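PDB 3L76: aspartokinase from Synechocystis, which probably catalyses the ATP-dependent phosphorylation of the beta-carboxyl group of aspartate, the first step toward lysine and threonine. Local coordinates for residues S35-V40 / R126-V132; V39-M43 / G73-I78. All coordinates share one frame; numbering follows the deposited sequence.

Contact 1: S35-V40 / R126-V132; sequences SLVVVV and REGKVVV
Val38 N donates to Val131 O over 2.9 Å, with an N-H...O angle of 166°, the straighter of two backbone hydrogen bonds joining strands 35-40 and 130-132. The other runs from Val131 N to Leu36 O and is weak, 3.2 Å long and bent to 133°. Val131 thus bonds to the residues before and after Val37, the pattern of a parallel pair, and the segment axes diverge by only 17°. Alpha-hydrogen contacts supplement the ladder: Val37 CA lies 3.3 Å from Val131 O, and Val132 CA lies 3.4 Å from Val38 O.

Arg126 reaches back over the start of the strand, its chain bent at chi2 and chi3. Val37 CG2 stands over one guanidinium face, toward its rim and 4.1 Å from NE, while Ser35 CB comes in at the edge. The finer placement of this group is doubtful, because its NH2 is modelled too close to Val131 CG1.

Between the two strands, the packing on the face that carries Val38 and Val132 is made by valine side chains. CG1 of Val38 is anti to the backbone N, which leaves CG2 beside that N, directed at Val130 CG2 4.3 Å away. Val132 presents CG2 to Val38 CB at 4.2 Å, and its other methyl, CG1, meets Val40 CG2. Helices 16-31 and 63-87 cover this face, with Ile26 on Leu36 and Val38, and Leu81 on Val38 and Val40.

Along its other edge, strand 35-40 bonds to Ile4 and Gln6 of strand 3-8, making it an interior strand of the largely parallel sheet of the amino acid kinase fold. The chemistry implies a division of labour: backbone groups set the register, and the valine branches join the sheet to its helices.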
loop_
_atom_site.group_PDB
_atom_site.type_symbol
_atom_site.label_atom_id
_atom_site.label_comp_id
_atom_site.label_asym_id
_atom_site.label_seq_id
_atom_site.Cartn_x
_atom_site.Cartn_y
_atom_site.Cartn_z
ATOM N N SER A 35 -8.418 -13.676 -24.495
ATOM C CA SER A 35 -7.631 -12.636 -23.854
ATOM C C SER A 35 -8.278 -12.273 -22.517
ATOM O O SER A 35 -9.499 -12.126 -22.429
ATOM C CB SER A 35 -7.559 -11.414 -24.757
ATOM O OG SER A 35 -7.037 -11.770 -26.023
ATOM N N LEU A 36 -7.461 -12.131 -21.477
ATOM C CA LEU A 36 -7.991 -11.974 -20.129
ATOM C C LEU A 36 -7.536 -10.718 -19.396
ATOM O O LEU A 36 -6.338 -10.465 -19.283
ATOM C CB LEU A 36 -7.671 -13.203 -19.281
ATOM C CG LEU A 36 -8.770 -14.264 -19.285
ATOM C CD1 LEU A 36 -8.851 -14.922 -20.651
ATOM C CD2 LEU A 36 -8.508 -15.295 -18.209
ATOM N N VAL A 37 -8.512 -9.947 -18.905
ATOM C CA VAL A 37 -8.266 -8.870 -17.952
ATOM C C VAL A 37 -8.819 -9.288 -16.596
ATOM O O VAL A 37 -10.002 -9.603 -16.470
ATOM C CB VAL A 37 -8.930 -7.558 -18.381
ATOM C CG1 VAL A 37 -8.804 -6.517 -17.276
ATOM C CG2 VAL A 37 -8.304 -7.052 -19.677
ATOM N N VAL A 38 -7.958 -9.298 -15.583
ATOM C CA VAL A 38 -8.351 -9.780 -14.268
ATOM C C VAL A 38 -8.375 -8.686 -13.203
ATOM O O VAL A 38 -7.421 -7.923 -13.048
ATOM C CB VAL A 38 -7.453 -10.933 -13.795
ATOM C CG1 VAL A 38 -7.854 -11.375 -12.402
ATOM C CG2 VAL A 38 -7.548 -12.092 -14.750
ATOM N N VAL A 39 -9.491 -8.626 -12.482
ATOM C CA VAL A 39 -9.648 -7.761 -11.326
ATOM C C VAL A 39 -9.608 -8.642 -10.083
ATOM O O VAL A 39 -10.225 -9.702 -10.040
ATOM C CB VAL A 39 -11.002 -7.035 -11.340
ATOM C CG1 VAL A 39 -11.207 -6.308 -10.026
ATOM C CG2 VAL A 39 -11.116 -6.069 -12.529
ATOM N N VAL A 40 -8.873 -8.219 -9.068
ATOM C CA VAL A 40 -8.750 -9.028 -7.868
ATOM C C VAL A 40 -9.023 -8.164 -6.659
ATOM O O VAL A 40 -8.642 -6.992 -6.627
ATOM C CB VAL A 40 -7.330 -9.649 -7.735
ATOM C CG1 VAL A 40 -7.307 -10.711 -6.658
ATOM C CG2 VAL A 40 -6.878 -10.243 -9.057
ATOM N N ARG A 126 -2.067 -6.271 -24.040
ATOM C CA ARG A 126 -3.004 -7.324 -24.399
ATOM C C ARG A 126 -2.334 -8.363 -25.287
ATOM O O ARG A 126 -2.834 -9.477 -25.439
ATOM C CB ARG A 126 -4.202 -6.720 -25.138
ATOM C CG ARG A 126 -5.498 -7.497 -25.016
ATOM C CD ARG A 126 -6.229 -7.161 -23.721
ATOM N NE ARG A 126 -5.462 -7.570 -22.554
ATOM C CZ ARG A 126 -5.398 -8.819 -22.111
ATOM N NH1 ARG A 126 -6.057 -9.780 -22.741
ATOM N NH2 ARG A 126 -4.677 -9.110 -21.042
ATOM N N GLU A 127 -1.201 -7.998 -25.880
ATOM C CA GLU A 127 -0.509 -8.898 -26.804
ATOM C C GLU A 127 0.422 -9.876 -26.102
ATOM O O GLU A 127 1.607 -9.597 -25.891
ATOM C CB GLU A 127 0.222 -8.117 -27.891
ATOM C CG GLU A 127 -0.699 -7.674 -29.028
ATOM C CD GLU A 127 -1.940 -6.942 -28.539
ATOM O OE1 GLU A 127 -2.790 -7.587 -27.888
ATOM O OE2 GLU A 127 -2.074 -5.728 -28.813
ATOM N N GLY A 128 -0.152 -11.023 -25.746
ATOM C CA GLY A 128 0.548 -12.076 -25.041
ATOM C C GLY A 128 0.079 -12.222 -23.604
ATOM O O GLY A 128 -0.218 -13.326 -23.136
ATOM N N LYS A 129 -0.005 -11.092 -22.908
ATOM C CA LYS A 129 -0.135 -11.083 -21.453
ATOM C C LYS A 129 -1.580 -11.036 -20.934
ATOM O O LYS A 129 -2.454 -10.408 -21.538
ATOM C CB LYS A 129 0.651 -9.898 -20.887
ATOM C CG LYS A 129 2.144 -9.946 -21.187
ATOM C CD LYS A 129 2.740 -8.548 -21.293
ATOM C CE LYS A 129 4.258 -8.586 -21.260
ATOM N NZ LYS A 129 4.753 -8.831 -19.879
ATOM N N VAL A 130 -1.839 -11.707 -19.814
ATOM C CA VAL A 130 -3.066 -11.415 -19.101
ATOM C C VAL A 130 -2.797 -10.199 -18.244
ATOM O O VAL A 130 -1.840 -10.176 -17.469
ATOM C CB VAL A 130 -3.666 -12.592 -18.262
ATOM C CG1 VAL A 130 -3.122 -13.951 -18.636
ATOM C CG2 VAL A 130 -3.774 -12.292 -16.766
ATOM N N VAL A 131 -3.601 -9.159 -18.421
ATOM C CA VAL A 131 -3.395 -7.985 -17.601
ATOM C C VAL A 131 -4.237 -8.008 -16.342
ATOM O O VAL A 131 -5.456 -8.133 -16.371
ATOM C CB VAL A 131 -3.392 -6.629 -18.375
ATOM C CG1 VAL A 131 -3.583 -6.775 -19.883
ATOM C CG2 VAL A 131 -4.166 -5.533 -17.681
ATOM N N VAL A 132 -3.533 -7.944 -15.226
ATOM C CA VAL A 132 -4.133 -8.024 -13.920
ATOM C C VAL A 132 -4.067 -6.628 -13.349
ATOM O O VAL A 132 -2.984 -6.043 -13.263
ATOM C CB VAL A 132 -3.338 -8.972 -13.046
ATOM C CG1 VAL A 132 -3.878 -8.982 -11.624
ATOM C CG2 VAL A 132 -3.335 -10.366 -13.672
#

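Contact 2: V39-M43 / G73-I78; sequences VVSAM and GEQVSI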
loop_
_atom_site.group_PDB
_atom_site.type_symbol
_atom_site.label_atom_id
_atom_site.label_comp_id
_atom_site.label_asym_id
_atom_site.label_seq_id
_atom_site.Cartn_x
_atom_site.Cartn_y
_atom_site.Cartn_z
ATOM N N VAL A 39 -9.491 -8.626 -12.482
ATOM C CA VAL A 39 -9.648 -7.761 -11.326
ATOM C C VAL A 39 -9.608 -8.642 -10.083
ATOM O O VAL A 39 -10.225 -9.702 -10.040
ATOM C CB VAL A 39 -11.002 -7.035 -11.340
ATOM C CG1 VAL A 39 -11.207 -6.308 -10.026
ATOM C CG2 VAL A 39 -11.116 -6.069 -12.529
ATOM N N VAL A 40 -8.873 -8.219 -9.068
ATOM C CA VAL A 40 -8.750 -9.028 -7.868
ATOM C C VAL A 40 -9.023 -8.164 -6.659
ATOM O O VAL A 40 -8.642 -6.992 -6.627
ATOM C CB VAL A 40 -7.330 -9.649 -7.735
ATOM C CG1 VAL A 40 -7.307 -10.711 -6.658
ATOM C CG2 VAL A 40 -6.878 -10.243 -9.057
ATOM N N SER A 41 -9.690 -8.739 -5.666
ATOM C CA SER A 41 -9.939 -8.042 -4.409
ATOM C C SER A 41 -8.777 -8.257 -3.462
ATOM O O SER A 41 -7.992 -9.179 -3.648
ATOM C CB SER A 41 -11.225 -8.558 -3.759
ATOM O OG SER A 41 -12.345 -8.293 -4.578
ATOM N N ALA A 42 -8.664 -7.412 -2.445
ATOM C CA ALA A 42 -7.714 -7.666 -1.369
ATOM C C ALA A 42 -7.931 -9.085 -0.842
ATOM O O ALA A 42 -9.023 -9.638 -0.981
ATOM C CB ALA A 42 -7.872 -6.643 -0.264
ATOM N N MET A 43 -6.900 -9.662 -0.228
ATOM C CA MET A 43 -6.860 -11.105 0.035
ATOM C C MET A 43 -7.984 -11.756 0.849
ATOM O O MET A 43 -8.482 -12.805 0.466
ATOM C CB MET A 43 -5.510 -11.511 0.603
ATOM C CG MET A 43 -4.423 -11.496 -0.444
ATOM S SD MET A 43 -2.978 -12.449 0.048
ATOM C CE MET A 43 -3.669 -14.090 0.204
ATOM N N GLY A 73 -4.180 -3.473 -0.119
ATOM C CA GLY A 73 -4.531 -4.884 -0.114
ATOM C C GLY A 73 -4.743 -5.419 -1.517
ATOM O O GLY A 73 -4.446 -6.578 -1.816
ATOM N N GLU A 74 -5.260 -4.550 -2.377
ATOM C CA GLU A 74 -5.501 -4.866 -3.773
ATOM C C GLU A 74 -4.180 -4.943 -4.516
ATOM O O GLU A 74 -3.983 -5.804 -5.379
ATOM C CB GLU A 74 -6.382 -3.787 -4.399
ATOM C CG GLU A 74 -7.501 -3.313 -3.489
ATOM C CD GLU A 74 -8.844 -3.339 -4.185
ATOM O OE1 GLU A 74 -8.970 -2.704 -5.259
ATOM O OE2 GLU A 74 -9.769 -4.000 -3.661
ATOM N N GLN A 75 -3.266 -4.043 -4.178
ATOM C CA GLN A 75 -1.954 -4.064 -4.808
ATOM C C GLN A 75 -1.193 -5.343 -4.517
ATOM O O GLN A 75 -0.563 -5.881 -5.428
ATOM C CB GLN A 75 -1.114 -2.863 -4.406
ATOM C CG GLN A 75 -1.518 -1.580 -5.064
ATOM C CD GLN A 75 -0.850 -0.397 -4.415
ATOM O OE1 GLN A 75 0.365 -0.214 -4.545
ATOM N NE2 GLN A 75 -1.633 0.409 -3.693
ATOM N N VAL A 76 -1.225 -5.832 -3.273
ATOM C CA VAL A 76 -0.420 -7.025 -2.975
ATOM C C VAL A 76 -0.990 -8.216 -3.725
ATOM O O VAL A 76 -0.255 -9.062 -4.229
ATOM C CB VAL A 76 -0.202 -7.347 -1.443
ATOM C CG1 VAL A 76 -0.438 -6.140 -0.554
ATOM C CG2 VAL A 76 -1.007 -8.570 -0.989
ATOM N N SER A 77 -2.308 -8.242 -3.841
ATOM C CA SER A 77 -3.004 -9.339 -4.508
ATOM C C SER A 77 -2.675 -9.495 -6.005
ATOM O O SER A 77 -2.430 -10.606 -6.477
ATOM C CB SER A 77 -4.520 -9.199 -4.301
ATOM O OG SER A 77 -4.851 -9.189 -2.919
ATOM N N ILE A 78 -2.681 -8.398 -6.757
ATOM C CA ILE A 78 -2.327 -8.483 -8.174
ATOM C C ILE A 78 -0.840 -8.808 -8.390
ATOM O O ILE A 78 -0.478 -9.449 -9.376
ATOM C CB ILE A 78 -2.732 -7.209 -8.956
ATOM C CG1 ILE A 78 -1.803 -6.037 -8.625
ATOM C CG2 ILE A 78 -4.211 -6.854 -8.687
ATOM C CD1 ILE A 78 -2.032 -4.817 -9.513
#
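Ser77 sits under the turn after strand 39-40, its CB 4.0 Å from Val40 CG1 and its OG beside Met43 CG. With OG anti to the carbonyl carbon (chi1 -58°), the hydroxyl folds back along the helix and donates to Gly73 O at 2.9 Å. That oxygen also receives an alpha-hydrogen contact from Ala42 CA, 3.5 Å away with 153° at the hydrogen. Gly73 has no side chain, and Ala42 CB can therefore rest 3.6 Å from Gly73 C.

Val40 CB faces Ile78 CG2, while Met43, bent at chi3, brings SD near Val76 CG2, at the limit of contact. Glu74 bends at chi2, placing OE2 3.8 Å from Ala42 N; its side chain also touches Thr149 and Ser155. Ser41 turns its hydroxyl elsewhere, to Ser155 and Lys7.

A valine in place of Ser77 would probably cost Gly73 O its hydroxyl donor and crowd the backbone at Ser41 and Ala42. On helix 63-87, Gln75 hydrogen-bonds to Gln75 of the second subunit. With no hydrogen bond between the segments, van der Waals fit and the Ala42 alpha-hydrogen contact join the strand's exit to this subunit-interface helix, while the Ser77 hydroxyl spends its donor on its own helix.

From the N terminus, strand 35-40 comes first and serves both contacts, which share Val39 and Val40. Past its end, the chain runs through helix 46-57 into helix 63-87, where contact 2 closes a largely helical loop of 29 residues. It then continues to strand 130-138, and contact 1 closes a longer loop of 85 residues. The shorter closure nests wholly within the longer one. The contact centres lie about 14 Å apart and meet where Ile78 packs on Val132. Together they tie two neighbouring parallel strands to helix 63-87, which also reaches the second subunit.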